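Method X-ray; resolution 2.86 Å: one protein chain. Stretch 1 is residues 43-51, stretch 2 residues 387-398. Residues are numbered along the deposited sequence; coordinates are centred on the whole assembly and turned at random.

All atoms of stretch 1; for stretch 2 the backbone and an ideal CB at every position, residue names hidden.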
# COMPACT_ATOMS: atom_id res chain seq x y z
N ALA A 43 -19.45 -11.14 -13.29
CA ALA A 43 -18.37 -10.29 -13.77
C ALA A 43 -17.12 -10.29 -12.90
O ALA A 43 -16.03 -10.63 -13.37
CB ALA A 43 -18.88 -8.87 -13.98
N LEU A 44 -17.27 -9.91 -11.63
CA LEU A 44 -16.11 -9.67 -10.75
C LEU A 44 -15.88 -10.74 -9.68
O LEU A 44 -16.82 -11.41 -9.23
CB LEU A 44 -16.20 -8.29 -10.10
CG LEU A 44 -16.29 -7.04 -10.99
CD1 LEU A 44 -16.29 -5.79 -10.12
CD2 LEU A 44 -15.16 -6.99 -12.00
N GLY A 45 -14.62 -10.87 -9.27
CA GLY A 45 -14.20 -11.88 -8.31
C GLY A 45 -14.44 -11.52 -6.85
O GLY A 45 -13.50 -11.25 -6.10
N THR A 46 -15.69 -11.53 -6.45
CA THR A 46 -16.02 -11.39 -5.04
C THR A 46 -17.06 -12.43 -4.69
O THR A 46 -18.06 -12.57 -5.39
CB THR A 46 -16.52 -9.98 -4.70
OG1 THR A 46 -15.54 -9.03 -5.13
CG2 THR A 46 -16.69 -9.84 -3.21
N LEU A 47 -16.82 -13.17 -3.61
CA LEU A 47 -17.77 -14.16 -3.16
C LEU A 47 -19.04 -13.47 -2.66
O LEU A 47 -19.02 -12.76 -1.65
CB LEU A 47 -17.18 -15.05 -2.07
CG LEU A 47 -16.23 -16.17 -2.52
CD1 LEU A 47 -15.55 -16.81 -1.32
CD2 LEU A 47 -16.94 -17.23 -3.36
N LEU A 48 -20.12 -13.67 -3.42
CA LEU A 48 -21.43 -13.17 -3.05
C LEU A 48 -22.30 -14.36 -2.70
O LEU A 48 -22.10 -15.45 -3.25
CB LEU A 48 -22.06 -12.39 -4.21
CG LEU A 48 -21.23 -11.37 -5.01
CD1 LEU A 48 -22.04 -10.77 -6.15
CD2 LEU A 48 -20.67 -10.27 -4.12
N ASP A 49 -23.23 -14.17 -1.77
CA ASP A 49 -24.21 -15.20 -1.44
C ASP A 49 -25.29 -15.24 -2.50
O ASP A 49 -25.28 -14.44 -3.44
CB ASP A 49 -24.81 -14.98 -0.05
CG ASP A 49 -25.50 -13.62 0.12
OD1 ASP A 49 -25.66 -13.19 1.28
OD2 ASP A 49 -25.88 -12.97 -0.89
N ASP A 50 -26.23 -16.17 -2.35
CA ASP A 50 -27.31 -16.36 -3.32
C ASP A 50 -28.16 -15.11 -3.58
O ASP A 50 -28.85 -15.04 -4.59
CB ASP A 50 -28.19 -17.56 -2.93
CG ASP A 50 -27.52 -18.91 -3.22
OD1 ASP A 50 -26.28 -19.01 -3.08
OD2 ASP A 50 -28.23 -19.88 -3.58
N LYS A 51 -28.09 -14.14 -2.67
CA LYS A 51 -28.85 -12.88 -2.80
C LYS A 51 -28.09 -11.76 -3.53
O LYS A 51 -28.60 -10.65 -3.66
CB LYS A 51 -29.31 -12.39 -1.41
CG LYS A 51 -30.33 -13.28 -0.72
CD LYS A 51 -31.72 -13.15 -1.32
CE LYS A 51 -32.72 -13.97 -0.53
NZ LYS A 51 -33.85 -14.45 -1.37
N UNK A 387 -14.22 -16.24 -22.53
CA UNK A 387 -15.14 -15.64 -21.57
C UNK A 387 -14.83 -16.14 -20.16
O UNK A 387 -14.71 -17.35 -19.92
CB UNK A 387 -16.59 -15.96 -21.94
N UNK A 388 -14.69 -15.20 -19.23
CA UNK A 388 -14.47 -15.53 -17.83
C UNK A 388 -15.77 -15.38 -17.05
O UNK A 388 -16.35 -14.29 -16.97
CB UNK A 388 -13.38 -14.64 -17.23
N UNK A 389 -16.22 -16.49 -16.46
CA UNK A 389 -17.48 -16.55 -15.73
C UNK A 389 -17.18 -16.53 -14.25
O UNK A 389 -16.62 -17.49 -13.71
CB UNK A 389 -18.29 -17.79 -16.11
N UNK A 390 -17.54 -15.43 -13.58
CA UNK A 390 -17.24 -15.28 -12.16
C UNK A 390 -18.21 -16.09 -11.34
O UNK A 390 -19.16 -15.58 -10.74
CB UNK A 390 -17.29 -13.81 -11.74
N UNK A 391 -17.96 -17.39 -11.31
CA UNK A 391 -18.86 -18.33 -10.68
C UNK A 391 -19.05 -18.06 -9.18
O UNK A 391 -20.00 -18.54 -8.57
CB UNK A 391 -18.34 -19.75 -10.89
N UNK A 392 -18.15 -17.27 -8.61
CA UNK A 392 -18.22 -16.84 -7.22
C UNK A 392 -19.36 -15.86 -6.96
O UNK A 392 -19.82 -15.71 -5.83
CB UNK A 392 -16.89 -16.20 -6.81
N UNK A 393 -19.81 -15.18 -8.01
CA UNK A 393 -20.86 -14.17 -7.87
C UNK A 393 -22.28 -14.69 -8.02
O UNK A 393 -23.21 -14.15 -7.40
CB UNK A 393 -20.63 -13.06 -8.90
N UNK A 394 -22.47 -15.72 -8.85
CA UNK A 394 -23.81 -16.18 -9.19
C UNK A 394 -24.21 -17.43 -8.41
O UNK A 394 -23.37 -18.29 -8.14
CB UNK A 394 -23.90 -16.46 -10.69
N UNK A 395 -25.48 -17.50 -8.04
CA UNK A 395 -26.01 -18.58 -7.22
C UNK A 395 -26.31 -19.84 -8.00
O UNK A 395 -26.70 -19.79 -9.17
CB UNK A 395 -27.28 -18.11 -6.51
N UNK A 396 -26.15 -20.98 -7.32
CA UNK A 396 -26.36 -22.32 -7.88
C UNK A 396 -27.51 -22.43 -8.89
O UNK A 396 -27.31 -22.87 -10.02
CB UNK A 396 -26.62 -23.30 -6.73
N UNK A 397 -28.71 -22.01 -8.48
CA UNK A 397 -29.92 -22.19 -9.29
C UNK A 397 -29.92 -21.44 -10.64
O UNK A 397 -30.64 -21.81 -11.56
CB UNK A 397 -31.13 -21.74 -8.47
N UNK A 398 -29.09 -20.40 -10.75
CA UNK A 398 -29.00 -19.65 -12.00
C UNK A 398 -27.97 -20.20 -12.99
O UNK A 398 -28.01 -19.86 -14.17
CB UNK A 398 -28.66 -18.19 -11.69

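Position 387 lies in a strand, and nothing of stretch 1 comes within 5.5 Å of its ideal CB. Stretch 1 sets no limit here. The residue is Ile-387, which makes no contact with stretch 1.

Position 388 is also in the strand. Its CA-to-CB bond points sideways and stretch 1 is far from the CB, so a short side chain would not reach. A long one could meet the carbonyl oxygen of Ala-43, an acceptor that would suit a donor such as lysine, arginine or glutamine. The residue is Arg-388. Its NH2 donates a hydrogen bond to Ala-43 O at 3.0 Å, and that oxygen lies at the edge of the guanidinium, near its plane.

Position 389 points away, and stretch 1 asks nothing of it. It is Val-389.

Position 390 points toward stretch 1. Its ideal CB is 3.5 Å from Leu-44 O and 3.7 Å from Ala-43 C, so there is little space along this bond. A small residue fits best: alanine, glycine or perhaps serine. Ala-390 is found, its CB packed against the backbone of Ala-43 and Leu-44.

Position 391 points away, and many residues would serve. It is Ile-391.

Position 392 points toward stretch 1. The ideal CB is 3.6 Å from Leu-47 CD2 and 4.1 Å from Thr-46 O. A small or modest side chain is favoured, such as alanine, serine, cysteine or valine. Cys-392 has chi1 in the p well, which brings SG to 3.6 Å from Leu-44 O and 3.7 Å from Gly-45 CA. Any residue could supply the backbone acceptor: Leu-48 N donates to Cys-392 O at 3.2 Å and a nearly straight 166°.

Position 393 has a sideways CB direction and helical angles of -90/-32, open to most residues. The ideal CB would lie 3.9 Å from Leu-48 CD1, so a small residue is comfortable. It is Gly-393, whose O is 3.8 Å from Leu-48 CD1.

Position 394 points away, so many residues would serve; it is Val-394.

Position 395 points toward Asp-50, and an ideal CB would sit a tight 3.4 Å from Asp-50 CG. Glycine suits best, and Gly-395 avoids that approach.

Position 396 points sideways. With the Asp-50 carboxylate near, a neutral polar or basic residue would suit. The residue is Glu-396, an acid, and its end leads away.

Position 397 has open space, and lysine or arginine could answer Asp-50. The residue is Glu-397, whose OE1 lies 3.3 Å from Asp-50 OD2, two like charges close together.

Position 398 points toward stretch 1 but at a distance, so many residues would do. It is Lys-398; its NZ is hydrogen-bonded elsewhere in the structure.

Stretch 2 (387-398) IRVAICGVGEEK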
# COMPACT_ATOMS: atom_id res chain seq x y z
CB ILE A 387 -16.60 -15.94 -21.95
CG1 ILE A 387 -16.97 -15.19 -23.23
CG2 ILE A 387 -17.55 -15.56 -20.82
CD1 ILE A 387 -18.20 -15.73 -23.92
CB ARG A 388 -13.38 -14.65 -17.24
CG ARG A 388 -12.88 -15.14 -15.90
CD ARG A 388 -12.00 -14.11 -15.22
NE ARG A 388 -12.76 -12.96 -14.75
CZ ARG A 388 -12.25 -11.99 -13.99
NH1 ARG A 388 -10.98 -12.04 -13.61
NH2 ARG A 388 -13.01 -10.98 -13.61
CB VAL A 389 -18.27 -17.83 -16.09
CG1 VAL A 389 -19.62 -17.84 -15.40
CG2 VAL A 389 -18.45 -17.93 -17.60
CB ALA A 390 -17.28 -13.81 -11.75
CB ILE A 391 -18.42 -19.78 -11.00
CG1 ILE A 391 -19.63 -20.70 -11.00
CG2 ILE A 391 -17.32 -20.27 -10.06
CD1 ILE A 391 -19.34 -22.05 -11.62
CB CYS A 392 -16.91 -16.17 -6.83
SG CYS A 392 -16.51 -14.76 -7.89
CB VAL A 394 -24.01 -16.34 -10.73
CG1 VAL A 394 -23.05 -15.43 -11.48
CG2 VAL A 394 -23.79 -17.77 -11.18
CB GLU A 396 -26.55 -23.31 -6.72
CG GLU A 396 -26.24 -24.76 -7.04
CD GLU A 396 -25.80 -25.55 -5.82
OE1 GLU A 396 -24.61 -25.45 -5.44
OE2 GLU A 396 -26.64 -26.26 -5.23
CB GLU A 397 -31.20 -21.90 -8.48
CG GLU A 397 -31.46 -20.43 -8.18
CD GLU A 397 -30.86 -19.95 -6.86
OE1 GLU A 397 -29.69 -20.29 -6.52
OE2 GLU A 397 -31.57 -19.19 -6.14
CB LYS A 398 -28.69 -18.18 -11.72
CG LYS A 398 -29.86 -17.36 -11.22
CD LYS A 398 -29.46 -15.90 -11.15
CE LYS A 398 -30.43 -15.07 -10.31
NZ LYS A 398 -29.83 -13.74 -10.00
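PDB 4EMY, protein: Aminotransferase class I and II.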